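Side-chain contacts in 2-C-methyl-D-erythritol 4-phosphate cytidylyltransferase (Thermus thermophilus HB8, PDB 2PX7), which probably catalyses the transfer of a cytidylyl group from CTP to 2-C-methyl-D-erythritol 4-phosphate, a step in isoprenoid biosynthesis by the DXP pathway: residues R99-A104 and F173-L178; D194-V199 and Y204-V209; E212-K217 and E228-V233. All blocks are in the same frame, centred on the assembly; numbering follows the deposited sequence.

In the fold
The three contacts follow one another along the chain, and none nests in or crosses another. Contact 1 closes the longest excursion: 68 residues, including strands 108-111 and 136-142, lie between helix 93-103 and the junction of strand 165-174 with helix 175-188. Contact 2 closes the short turn between helix 195-201 and the approach to strand 207-210. It touches contact 1 directly, with Leu177 against Tyr204 and Phe173 against Asp195 and Ala196. Contact 3 ties the loop after strand 207-210 to the C-terminal helix 221-231. Its centre is about 25 Å from that of contact 2 and about 28 Å from that of contact 1. Contacts 2 and 3 both touch the second subunit.

Contact 1: residues R99-A104 and F173-L178; sequences RLLEAA and FFTALL
This is a small, buried, mainly apolar contact, in which Leu101 and Ala104 pack on Thr175 and Leu178. It sits where helix 93-103 comes beside the first turn of helix 175-188. Leu101 carries most of it. Its CG lies anti to the backbone N (chi1 -164°), which sends both methyls across to the second helix. Leu101 CD2 meets Leu178 CG at 3.8 Å and also lies 3.7 Å from the backbone atom Leu178 O. The other methyl, Leu101 CD1, is wedged between Thr175 CG2 and Leu178 CD2, 4.0 Å from each. The two leucine side chains cross obliquely, whereas those of Leu101 and Thr175 run antiparallel alongside one another.

In this alpha/beta fold, built on a mixed seven-stranded sheet, strands 27-31 and 108-111 are neighbours, and the contact packs against both. Leu101 also rests on Leu29, Thr175 on Val109 and Leu178 on Val111. Replacing Leu101 by an alanine would probably leave Thr175 CG2 and Leu178 CG and CD2 without the methyls that pack on them.

Thr175 divides its two branches. The methyl Thr175 CG2 faces Leu101 and also touches Ala104 CB at 4.1 Å. The hydroxyl OG1 sits beside its own backbone N and hydrogen-bonds to Leu106 O. Within its own segment, Leu178 turns CD1 over one face of the Phe173 ring, toward the rim.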
# COMPACT_ATOMS: atom_id res chain seq x y z
N ARG A 99 5.74 9.50 26.97
CA ARG A 99 6.01 8.74 28.18
C ARG A 99 7.25 7.89 28.04
O ARG A 99 8.14 7.94 28.89
CB ARG A 99 4.80 7.88 28.56
CG ARG A 99 3.60 8.74 29.00
CD ARG A 99 2.47 7.84 29.42
NE ARG A 99 1.23 8.57 29.67
CZ ARG A 99 0.25 8.11 30.45
NH1 ARG A 99 0.37 6.94 31.08
NH2 ARG A 99 -0.86 8.84 30.62
N LEU A 100 7.30 7.13 26.96
CA LEU A 100 8.46 6.31 26.64
C LEU A 100 9.73 7.14 26.51
O LEU A 100 10.79 6.73 26.97
CB LEU A 100 8.22 5.51 25.34
CG LEU A 100 7.10 4.48 25.42
CD1 LEU A 100 6.84 3.90 24.04
CD2 LEU A 100 7.44 3.38 26.44
N LEU A 101 9.60 8.30 25.89
CA LEU A 101 10.74 9.18 25.62
C LEU A 101 11.43 9.67 26.89
O LEU A 101 12.66 9.81 26.94
CB LEU A 101 10.25 10.38 24.80
CG LEU A 101 11.21 11.30 24.06
CD1 LEU A 101 12.24 10.51 23.20
CD2 LEU A 101 10.37 12.26 23.21
N GLU A 102 10.64 9.94 27.93
CA GLU A 102 11.16 10.38 29.21
C GLU A 102 12.08 9.34 29.84
O GLU A 102 13.03 9.69 30.55
CB GLU A 102 10.00 10.70 30.16
CG GLU A 102 10.36 11.69 31.25
CD GLU A 102 9.17 12.03 32.12
OE1 GLU A 102 8.12 12.43 31.56
OE2 GLU A 102 9.29 11.90 33.37
N ALA A 103 11.81 8.06 29.54
CA ALA A 103 12.57 6.93 30.06
C ALA A 103 13.77 6.53 29.19
O ALA A 103 14.62 5.75 29.64
CB ALA A 103 11.65 5.72 30.26
N ALA A 104 13.84 7.05 27.96
CA ALA A 104 14.92 6.71 27.03
C ALA A 104 16.30 7.10 27.60
O ALA A 104 16.45 8.20 28.11
CB ALA A 104 14.69 7.39 25.66
N PHE A 173 15.50 9.38 15.34
CA PHE A 173 15.76 10.77 15.74
C PHE A 173 16.90 10.81 16.74
O PHE A 173 17.09 9.83 17.47
CB PHE A 173 14.51 11.41 16.38
CG PHE A 173 13.28 11.36 15.50
CD1 PHE A 173 13.07 12.31 14.51
CD2 PHE A 173 12.33 10.37 15.68
CE1 PHE A 173 11.94 12.26 13.67
CE2 PHE A 173 11.19 10.30 14.86
CZ PHE A 173 11.01 11.25 13.84
N PHE A 174 17.63 11.92 16.79
CA PHE A 174 18.36 12.25 18.02
C PHE A 174 17.31 12.36 19.14
O PHE A 174 16.30 13.04 18.99
CB PHE A 174 19.12 13.58 17.90
CG PHE A 174 20.18 13.60 16.81
CD1 PHE A 174 20.86 12.43 16.43
CD2 PHE A 174 20.54 14.79 16.18
CE1 PHE A 174 21.85 12.46 15.44
CE2 PHE A 174 21.52 14.83 15.17
CZ PHE A 174 22.17 13.66 14.82
N THR A 175 17.55 11.67 20.25
CA THR A 175 16.62 11.68 21.41
C THR A 175 16.33 13.11 21.90
O THR A 175 15.17 13.46 22.15
CB THR A 175 17.20 10.84 22.55
OG1 THR A 175 17.62 9.58 22.01
CG2 THR A 175 16.17 10.61 23.66
N ALA A 176 17.37 13.92 21.99
CA ALA A 176 17.26 15.32 22.41
C ALA A 176 16.37 16.15 21.48
O ALA A 176 15.66 17.06 21.90
CB ALA A 176 18.64 15.94 22.47
N LEU A 177 16.41 15.84 20.18
CA LEU A 177 15.60 16.56 19.22
C LEU A 177 14.13 16.18 19.39
O LEU A 177 13.26 17.04 19.40
CB LEU A 177 16.09 16.28 17.80
CG LEU A 177 15.23 16.83 16.66
CD1 LEU A 177 15.20 18.39 16.65
CD2 LEU A 177 15.74 16.28 15.34
N LEU A 178 13.85 14.88 19.51
CA LEU A 178 12.47 14.43 19.71
C LEU A 178 11.86 14.96 21.04
O LEU A 178 10.68 15.29 21.10
CB LEU A 178 12.36 12.90 19.58
CG LEU A 178 10.91 12.37 19.48
CD1 LEU A 178 10.19 13.00 18.25
CD2 LEU A 178 10.85 10.85 19.42

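Contact 2: residues D194-V199 and Y204-V209; sequences DDAQLV and YPVALV
Val199, Val206 and Tyr204 carry this contact, which packs the segment leading into strand 207-210 back on helix 195-201. It is a helix-to-strand connection of the alpha/beta fold, made through a short loop. Val199 is the centre. Its CG1 points away from the backbone N, at chi1 171°, and this brings the methyl against both of the other residues. Val199 CG1 touches Tyr204 CB at 3.7 Å and Val206 CG2 at 3.9 Å. The Val199 and Tyr204 side chains run side by side in the same direction, and Val199 CG1 comes obliquely to the ring, 3.9 Å from Tyr204 CD2. The backbones also meet here: Tyr204 N gives a weak hydrogen bond to Val199 O, 3.5 Å long with an N-H...O angle of 151°.

Val206 uses both methyls. CG2 packs on Val199 and on the carbonyl oxygen of Ala196, while Val206 CG1 meets Ala196 CB at 4.1 Å. The Tyr204 ring has Pro205 CD over one face, toward the rim. Its hydroxyl leads away from the contact and hydrogen-bonds to Ser134 O.

The helix begins with an N-cap at Asp194. Asp194 OD1 accepts from Gln197 N at 3.0 Å and from Gln197 NE2 at 2.7 Å. The two donors approach from opposite faces of the carboxylate plane, so the oxygen is gripped twice. Asp194 OD2 bonds to Gln171 NE2 and to Tyr155 OH of the second subunit.

Val199 also packs on Phe173 of strand 165-174 and Ala181 of helix 175-188. Ala196 and Val206 both lie on Val138 of strand 136-142, beside which strand 207-210 runs parallel as the last strand of this chain's sheet.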
# COMPACT_ATOMS: atom_id res chain seq x y z
N ASP A 194 2.35 11.28 13.45
CA ASP A 194 3.67 10.70 13.68
C ASP A 194 4.61 11.69 14.33
O ASP A 194 4.27 12.87 14.52
CB ASP A 194 4.26 10.04 12.41
CG ASP A 194 4.64 11.03 11.33
OD1 ASP A 194 4.59 12.24 11.58
OD2 ASP A 194 5.00 10.60 10.19
N ASP A 195 5.79 11.20 14.69
CA ASP A 195 6.81 12.02 15.33
C ASP A 195 7.50 12.94 14.34
O ASP A 195 7.88 14.03 14.70
CB ASP A 195 7.83 11.12 16.04
CG ASP A 195 7.25 10.49 17.31
OD1 ASP A 195 6.97 11.24 18.29
OD2 ASP A 195 7.06 9.26 17.30
N ALA A 196 7.65 12.50 13.08
CA ALA A 196 8.27 13.37 12.06
C ALA A 196 7.55 14.71 11.96
O ALA A 196 8.18 15.74 11.79
CB ALA A 196 8.28 12.68 10.71
N GLN A 197 6.23 14.71 12.04
CA GLN A 197 5.48 15.98 11.96
C GLN A 197 5.74 16.93 13.11
O GLN A 197 5.67 18.15 12.92
CB GLN A 197 3.99 15.70 11.83
CG GLN A 197 3.61 15.19 10.45
CD GLN A 197 2.26 14.55 10.48
OE1 GLN A 197 1.23 15.22 10.31
NE2 GLN A 197 2.24 13.25 10.76
N LEU A 198 6.02 16.40 14.30
CA LEU A 198 6.36 17.23 15.47
C LEU A 198 7.73 17.87 15.30
O LEU A 198 7.95 19.01 15.68
CB LEU A 198 6.36 16.38 16.74
CG LEU A 198 5.09 15.61 17.11
CD1 LEU A 198 5.25 15.01 18.49
CD2 LEU A 198 3.83 16.48 17.03
N VAL A 199 8.67 17.11 14.73
CA VAL A 199 10.02 17.59 14.50
C VAL A 199 10.02 18.69 13.41
O VAL A 199 10.70 19.71 13.53
CB VAL A 199 10.99 16.40 14.14
CG1 VAL A 199 12.37 16.90 13.68
CG2 VAL A 199 11.15 15.46 15.34
N TYR A 204 12.96 21.80 11.93
CA TYR A 204 14.05 20.84 11.70
C TYR A 204 13.78 19.94 10.46
O TYR A 204 12.71 19.34 10.35
CB TYR A 204 14.30 19.96 12.94
CG TYR A 204 15.66 19.25 12.94
CD1 TYR A 204 16.75 19.79 13.62
CD2 TYR A 204 15.85 18.04 12.25
CE1 TYR A 204 17.99 19.16 13.62
CE2 TYR A 204 17.10 17.40 12.23
CZ TYR A 204 18.16 17.97 12.93
OH TYR A 204 19.38 17.38 12.95
N PRO A 205 14.78 19.83 9.56
CA PRO A 205 14.62 19.02 8.33
C PRO A 205 14.52 17.52 8.63
O PRO A 205 15.30 16.99 9.41
CB PRO A 205 15.91 19.33 7.54
CG PRO A 205 16.93 19.68 8.62
CD PRO A 205 16.12 20.45 9.64
N VAL A 206 13.56 16.86 8.03
CA VAL A 206 13.42 15.42 8.25
C VAL A 206 13.76 14.67 6.97
O VAL A 206 13.07 14.82 5.98
CB VAL A 206 12.00 15.04 8.76
CG1 VAL A 206 11.88 13.53 8.99
CG2 VAL A 206 11.66 15.83 10.04
N ALA A 207 14.82 13.88 7.01
CA ALA A 207 15.27 13.12 5.86
C ALA A 207 14.41 11.89 5.61
O ALA A 207 13.79 11.35 6.53
CB ALA A 207 16.74 12.72 6.02
N LEU A 208 14.37 11.47 4.36
CA LEU A 208 13.58 10.34 3.92
C LEU A 208 14.50 9.22 3.46
O LEU A 208 15.51 9.48 2.82
CB LEU A 208 12.64 10.75 2.79
CG LEU A 208 11.67 11.92 3.01
CD1 LEU A 208 10.77 12.12 1.79
CD2 LEU A 208 10.83 11.72 4.28
N VAL A 209 14.15 7.98 3.79
CA VAL A 209 14.84 6.79 3.26
C VAL A 209 13.82 5.84 2.66
O VAL A 209 12.63 5.98 2.91
CB VAL A 209 15.71 6.03 4.31
CG1 VAL A 209 16.78 6.96 4.92
CG2 VAL A 209 14.86 5.35 5.39

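Contact 3: residues E212-K217 and E228-V233; sequences EATAFK and EALARV
Thr214 and Leu230 bring their CA atoms to 8.3 Å, the nearest backbone approach between the two segments. Residues Glu212 to Ala215 form a type I beta turn, closed by Ala215 N to Glu212 O at 3.1 Å. Thr214 is its third residue, and the chain then runs on without regular structure to Lys217. The other segment begins on helix 221-231 and runs to the last modelled residue; Val233 N hydrogen-bonds to Leu230 O at 3.2 Å.

One methyl makes the contact. With CG trans to N (chi1 -171°), the Leu230 side chain reaches toward the turn, CD2 leading. Leu230 CD2 meets Thr214 CG2 at 3.8 Å and Thr214 CB at 3.9 Å, the two side chains lying roughly perpendicular. Leu230 CD2 also comes within 4.3 Å of Phe216 CE2, obliquely to the ring. The contact is van der Waals packing alone.

The contact belongs to the C-terminal part of the cytidylyltransferase fold, where the chain leaves strand 207-210 and returns as the final helix. The intervening loop holds Lys217, predicted to position the MEP substrate for nucleophilic attack. The Phe216 side chain is about 10 Å from that of Lys44, a predicted transition-state stabiliser.

Thr214 OG1 makes a weak hydrogen bond to Phe118 O, and the Phe118 side chain touches Leu230. The Phe216 ring has Ala213 O at its edge, in the ring plane. Glu212 forms a salt bridge with Arg126 and a hydrogen bond with Ser120. At the dimer interface, Ala229 packs on Val233 of the second subunit, and Val233 on Ala229 of that subunit.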
# COMPACT_ATOMS: atom_id res chain seq x y z
N GLU A 212 9.80 -0.24 2.93
CA GLU A 212 9.70 -1.61 2.44
C GLU A 212 8.26 -2.09 2.47
O GLU A 212 7.52 -1.81 3.41
CB GLU A 212 10.59 -2.54 3.26
CG GLU A 212 12.00 -2.58 2.70
CD GLU A 212 12.97 -3.36 3.55
OE1 GLU A 212 12.52 -4.09 4.45
OE2 GLU A 212 14.19 -3.22 3.29
N ALA A 213 7.88 -2.81 1.40
CA ALA A 213 6.52 -3.27 1.20
C ALA A 213 6.05 -4.21 2.29
O ALA A 213 4.86 -4.28 2.57
CB ALA A 213 6.38 -3.94 -0.18
N THR A 214 6.99 -4.92 2.90
CA THR A 214 6.67 -5.88 3.95
C THR A 214 6.36 -5.20 5.28
O THR A 214 5.71 -5.80 6.14
CB THR A 214 7.82 -6.86 4.16
OG1 THR A 214 9.03 -6.11 4.32
CG2 THR A 214 7.96 -7.79 2.94
N ALA A 215 6.82 -3.96 5.46
CA ALA A 215 6.55 -3.19 6.67
C ALA A 215 5.17 -2.52 6.69
O ALA A 215 5.02 -1.42 7.22
CB ALA A 215 7.64 -2.17 6.89
N PHE A 216 4.16 -3.20 6.15
CA PHE A 216 2.82 -2.65 6.11
C PHE A 216 2.18 -2.70 7.49
O PHE A 216 2.56 -3.51 8.35
CB PHE A 216 1.93 -3.35 5.05
CG PHE A 216 1.74 -4.83 5.29
CD1 PHE A 216 0.69 -5.31 6.05
CD2 PHE A 216 2.62 -5.75 4.73
CE1 PHE A 216 0.52 -6.69 6.27
CE2 PHE A 216 2.46 -7.12 4.96
CZ PHE A 216 1.41 -7.58 5.72
N LYS A 217 1.21 -1.81 7.70
CA LYS A 217 0.53 -1.71 8.98
C LYS A 217 -0.67 -2.65 8.95
O LYS A 217 -1.41 -2.66 7.97
CB LYS A 217 0.09 -0.26 9.24
CG LYS A 217 -0.56 -0.02 10.59
CD LYS A 217 -0.88 1.46 10.85
CE LYS A 217 -0.98 1.72 12.37
NZ LYS A 217 -1.74 2.97 12.74
N GLU A 228 -0.71 -13.22 8.01
CA GLU A 228 -0.55 -14.68 8.20
C GLU A 228 0.20 -15.42 7.07
O GLU A 228 0.86 -16.43 7.33
CB GLU A 228 -1.90 -15.34 8.46
CG GLU A 228 -2.11 -15.74 9.92
CD GLU A 228 -3.21 -14.95 10.62
OE1 GLU A 228 -4.13 -14.47 9.93
OE2 GLU A 228 -3.16 -14.84 11.87
N ALA A 229 0.12 -14.91 5.84
CA ALA A 229 0.86 -15.49 4.73
C ALA A 229 2.37 -15.25 4.85
O ALA A 229 3.17 -16.19 4.74
CB ALA A 229 0.34 -14.97 3.38
N LEU A 230 2.76 -14.00 5.09
CA LEU A 230 4.17 -13.65 5.23
C LEU A 230 4.82 -14.27 6.48
O LEU A 230 6.03 -14.53 6.49
CB LEU A 230 4.35 -12.13 5.19
CG LEU A 230 5.74 -11.50 5.12
CD1 LEU A 230 6.59 -12.06 3.97
CD2 LEU A 230 5.59 -10.01 4.96
N ALA A 231 4.02 -14.49 7.52
CA ALA A 231 4.49 -15.00 8.81
C ALA A 231 5.07 -16.41 8.74
O ALA A 231 6.00 -16.76 9.49
CB ALA A 231 3.38 -14.93 9.84
N ARG A 232 4.53 -17.22 7.83
CA ARG A 232 4.97 -18.60 7.61
C ARG A 232 6.39 -18.67 7.05
O ARG A 232 7.09 -19.66 7.26
CB ARG A 232 4.01 -19.32 6.67
CG ARG A 232 2.55 -19.29 7.12
CD ARG A 232 1.65 -20.04 6.15
NE ARG A 232 0.28 -19.52 6.14
CZ ARG A 232 -0.72 -19.97 6.91
NH1 ARG A 232 -0.51 -20.96 7.78
NH2 ARG A 232 -1.92 -19.41 6.82
N VAL A 233 6.81 -17.63 6.35
CA VAL A 233 8.13 -17.58 5.72
C VAL A 233 8.99 -16.45 6.27
O VAL A 233 8.55 -15.61 7.06
CB VAL A 233 8.04 -17.45 4.17
CG1 VAL A 233 7.25 -18.62 3.57
CG2 VAL A 233 7.43 -16.10 3.77